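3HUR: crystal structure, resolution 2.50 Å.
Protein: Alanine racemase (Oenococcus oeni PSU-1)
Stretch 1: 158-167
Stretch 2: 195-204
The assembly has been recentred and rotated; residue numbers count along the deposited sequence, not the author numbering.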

# COMPACT_ATOMS: atom_id res chain seq x y z
N ASP A 158 42.57 -25.77 -5.43
CA ASP A 158 43.14 -24.70 -6.18
C ASP A 158 42.62 -23.41 -5.55
O ASP A 158 41.45 -23.14 -5.62
CB ASP A 158 42.72 -24.83 -7.62
CG ASP A 158 43.13 -23.68 -8.43
OD1 ASP A 158 43.80 -22.79 -7.88
OD2 ASP A 158 42.76 -23.64 -9.63
N LEU A 159 43.51 -22.65 -4.93
CA LEU A 159 43.13 -21.43 -4.27
C LEU A 159 42.85 -20.36 -5.32
O LEU A 159 43.73 -19.95 -6.06
CB LEU A 159 44.25 -21.00 -3.36
CG LEU A 159 43.96 -19.84 -2.43
CD1 LEU A 159 42.73 -20.09 -1.60
CD2 LEU A 159 45.21 -19.63 -1.55
N PHE A 160 41.59 -19.93 -5.38
CA PHE A 160 41.12 -19.03 -6.40
C PHE A 160 41.28 -17.62 -5.93
O PHE A 160 41.55 -16.74 -6.72
CB PHE A 160 39.63 -19.31 -6.70
CG PHE A 160 39.07 -18.45 -7.77
CD1 PHE A 160 38.37 -17.30 -7.46
CD2 PHE A 160 39.28 -18.76 -9.09
CE1 PHE A 160 37.87 -16.48 -8.46
CE2 PHE A 160 38.78 -17.94 -10.11
CZ PHE A 160 38.07 -16.80 -9.79
N SER A 161 41.07 -17.41 -4.63
CA SER A 161 41.12 -16.05 -4.06
C SER A 161 41.31 -16.14 -2.57
O SER A 161 40.85 -17.10 -1.94
CB SER A 161 39.81 -15.26 -4.34
OG SER A 161 40.05 -13.87 -4.61
N VAL A 162 41.96 -15.12 -2.02
CA VAL A 162 41.93 -14.86 -0.60
C VAL A 162 41.34 -13.49 -0.53
O VAL A 162 41.87 -12.55 -1.15
CB VAL A 162 43.34 -14.83 0.04
CG1 VAL A 162 43.22 -14.48 1.53
CG2 VAL A 162 44.05 -16.14 -0.18
N TYR A 163 40.24 -13.35 0.21
CA TYR A 163 39.37 -12.20 0.01
C TYR A 163 38.66 -11.72 1.26
O TYR A 163 38.48 -12.46 2.22
CB TYR A 163 38.32 -12.53 -1.08
CG TYR A 163 37.17 -13.35 -0.59
CD1 TYR A 163 37.31 -14.70 -0.38
CD2 TYR A 163 35.95 -12.77 -0.26
CE1 TYR A 163 36.30 -15.46 0.14
CE2 TYR A 163 34.90 -13.54 0.23
CZ TYR A 163 35.08 -14.89 0.41
OH TYR A 163 34.06 -15.69 0.91
N THR A 164 38.24 -10.45 1.20
CA THR A 164 37.41 -9.82 2.23
C THR A 164 36.62 -8.69 1.59
O THR A 164 36.82 -8.37 0.42
CB THR A 164 38.32 -9.18 3.33
OG1 THR A 164 37.57 -8.91 4.52
CG2 THR A 164 38.95 -7.86 2.82
N HIS A 165 35.80 -8.00 2.36
CA HIS A 165 35.30 -6.69 1.86
C HIS A 165 34.97 -5.83 3.04
O HIS A 165 34.72 -6.34 4.15
CB HIS A 165 33.99 -6.86 1.08
CG HIS A 165 32.86 -7.28 1.95
ND1 HIS A 165 31.86 -6.42 2.33
CD2 HIS A 165 32.65 -8.44 2.63
CE1 HIS A 165 31.05 -7.05 3.16
NE2 HIS A 165 31.51 -8.27 3.37
N PHE A 166 34.86 -4.54 2.74
CA PHE A 166 34.68 -3.50 3.72
C PHE A 166 33.21 -3.11 3.79
O PHE A 166 32.65 -2.67 2.83
CB PHE A 166 35.57 -2.30 3.33
CG PHE A 166 37.04 -2.65 3.33
CD1 PHE A 166 37.77 -2.69 4.53
CD2 PHE A 166 37.69 -3.02 2.17
CE1 PHE A 166 39.12 -3.08 4.54
CE2 PHE A 166 39.04 -3.38 2.19
CZ PHE A 166 39.75 -3.40 3.38
N ALA A 167 32.61 -3.26 4.97
CA ALA A 167 31.23 -2.89 5.20
C ALA A 167 30.93 -1.41 5.10
O ALA A 167 29.81 -1.04 4.76
CB ALA A 167 30.79 -3.38 6.54
N GLY A 195 52.47 -15.50 3.44
CA GLY A 195 53.11 -16.04 2.24
C GLY A 195 52.21 -16.24 1.03
O GLY A 195 52.59 -16.97 0.09
N PHE A 196 51.03 -15.60 1.02
CA PHE A 196 50.06 -15.80 -0.06
C PHE A 196 50.57 -15.16 -1.31
O PHE A 196 50.96 -14.01 -1.28
CB PHE A 196 48.69 -15.19 0.28
CG PHE A 196 47.85 -16.02 1.18
CD1 PHE A 196 47.53 -17.31 0.84
CD2 PHE A 196 47.36 -15.50 2.36
CE1 PHE A 196 46.76 -18.09 1.66
CE2 PHE A 196 46.59 -16.27 3.21
CZ PHE A 196 46.28 -17.57 2.86
N ASP A 197 50.52 -15.88 -2.42
CA ASP A 197 50.72 -15.24 -3.73
C ASP A 197 49.76 -14.06 -3.80
O ASP A 197 48.56 -14.23 -3.77
CB ASP A 197 50.47 -16.25 -4.86
CG ASP A 197 50.54 -15.62 -6.25
OD1 ASP A 197 50.52 -14.37 -6.39
OD2 ASP A 197 50.60 -16.39 -7.24
N PRO A 198 50.28 -12.83 -3.85
CA PRO A 198 49.48 -11.63 -3.78
C PRO A 198 48.53 -11.40 -4.95
O PRO A 198 47.63 -10.55 -4.86
CB PRO A 198 50.55 -10.53 -3.79
CG PRO A 198 51.66 -11.14 -4.59
CD PRO A 198 51.71 -12.51 -4.02
N SER A 199 48.75 -12.07 -6.06
CA SER A 199 47.81 -11.94 -7.17
C SER A 199 46.45 -12.63 -6.85
O SER A 199 45.52 -12.49 -7.62
CB SER A 199 48.41 -12.53 -8.43
OG SER A 199 48.75 -13.85 -8.15
N LEU A 200 46.36 -13.36 -5.74
CA LEU A 200 45.11 -13.96 -5.29
C LEU A 200 44.23 -13.03 -4.40
O LEU A 200 43.11 -13.38 -3.99
CB LEU A 200 45.46 -15.23 -4.51
CG LEU A 200 46.25 -16.34 -5.22
CD1 LEU A 200 46.57 -17.51 -4.25
CD2 LEU A 200 45.49 -16.90 -6.47
N PHE A 201 44.73 -11.83 -4.08
CA PHE A 201 44.02 -11.01 -3.14
C PHE A 201 42.83 -10.34 -3.79
O PHE A 201 42.92 -9.81 -4.87
CB PHE A 201 44.94 -9.96 -2.51
CG PHE A 201 45.92 -10.52 -1.49
CD1 PHE A 201 45.59 -11.60 -0.67
CD2 PHE A 201 47.17 -9.94 -1.34
CE1 PHE A 201 46.49 -12.10 0.25
CE2 PHE A 201 48.10 -10.42 -0.40
CZ PHE A 201 47.76 -11.50 0.39
N SER A 202 41.68 -10.37 -3.13
CA SER A 202 40.55 -9.61 -3.60
C SER A 202 39.96 -8.87 -2.45
O SER A 202 39.46 -9.49 -1.52
CB SER A 202 39.46 -10.50 -4.23
OG SER A 202 38.38 -9.69 -4.68
N MET A 203 39.95 -7.55 -2.58
CA MET A 203 39.58 -6.71 -1.47
C MET A 203 38.37 -5.82 -1.73
O MET A 203 37.69 -5.47 -0.78
CB MET A 203 40.82 -5.82 -1.06
CG MET A 203 41.98 -6.65 -0.42
SD MET A 203 43.44 -5.73 0.16
CE MET A 203 42.80 -5.07 1.65
N ALA A 204 38.13 -5.46 -3.00
CA ALA A 204 37.26 -4.32 -3.35
C ALA A 204 35.87 -4.69 -3.85
O ALA A 204 35.71 -5.20 -4.97
CB ALA A 204 37.95 -3.49 -4.40
O HOH W 1 35.27 -4.12 -0.31

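Stretch 2 approaches the strand 158-163 through Phe196, whose side chain points toward it. Val162 CG2 sits over one face of the Phe196 ring, 3.8 Å from the ring centroid and only 11° off the normal, a well-formed CH-pi contact. Leu159 packs against the same ring, with its CD2 3.9 Å from Phe196 CE1.

The chain then turns away from stretch 1. Asp197 OD1 accepts hydrogen bonds from Ser199 N (2.9 Å) and Ser199 OG (2.5 Å), while the backbone bond from Leu200 N to Asp197 O (3.1 Å) closes the turn that leads through the 3-10 segment 198-200.

Leu200 brings the chain back to the strand. Its carbonyl O receives Val162 N at 2.9 Å, with a nearly straight N-H...O angle of 166°, and also Ser161 OG at 3.2 Å, so one acceptor serves both backbone and side chain. Its own side chain fits beside Leu159, with Leu200 CD1 3.7 Å from Leu159 CD2.

From here the two chains run parallel. Phe201 pairs with Val162, and their side chains share a face of the sheet, Val162 CB lying 4.0 Å from Phe201 CD1. The Val162 carbonyl O lies near the plane of the Phe201 ring, at its edge, and makes a CA-H...O contact with Phe201 CA at 3.3 Å. Ser202 pairs with Tyr163 on the other face. Its backbone spans two residues of stretch 1 in the alternating parallel pattern: Ser202 N donates to Val162 O (3.0 Å), and Ser202 O accepts from Thr164 N (3.1 Å).

Beyond the last bridge, direct backbone bonding gives way to water. Water 1 donates to Met203 O (2.8 Å) and accepts from Phe166 N (3.1 Å), linking the diverging chains, while Met203 CE packs 3.9 Å from Phe166 CZ.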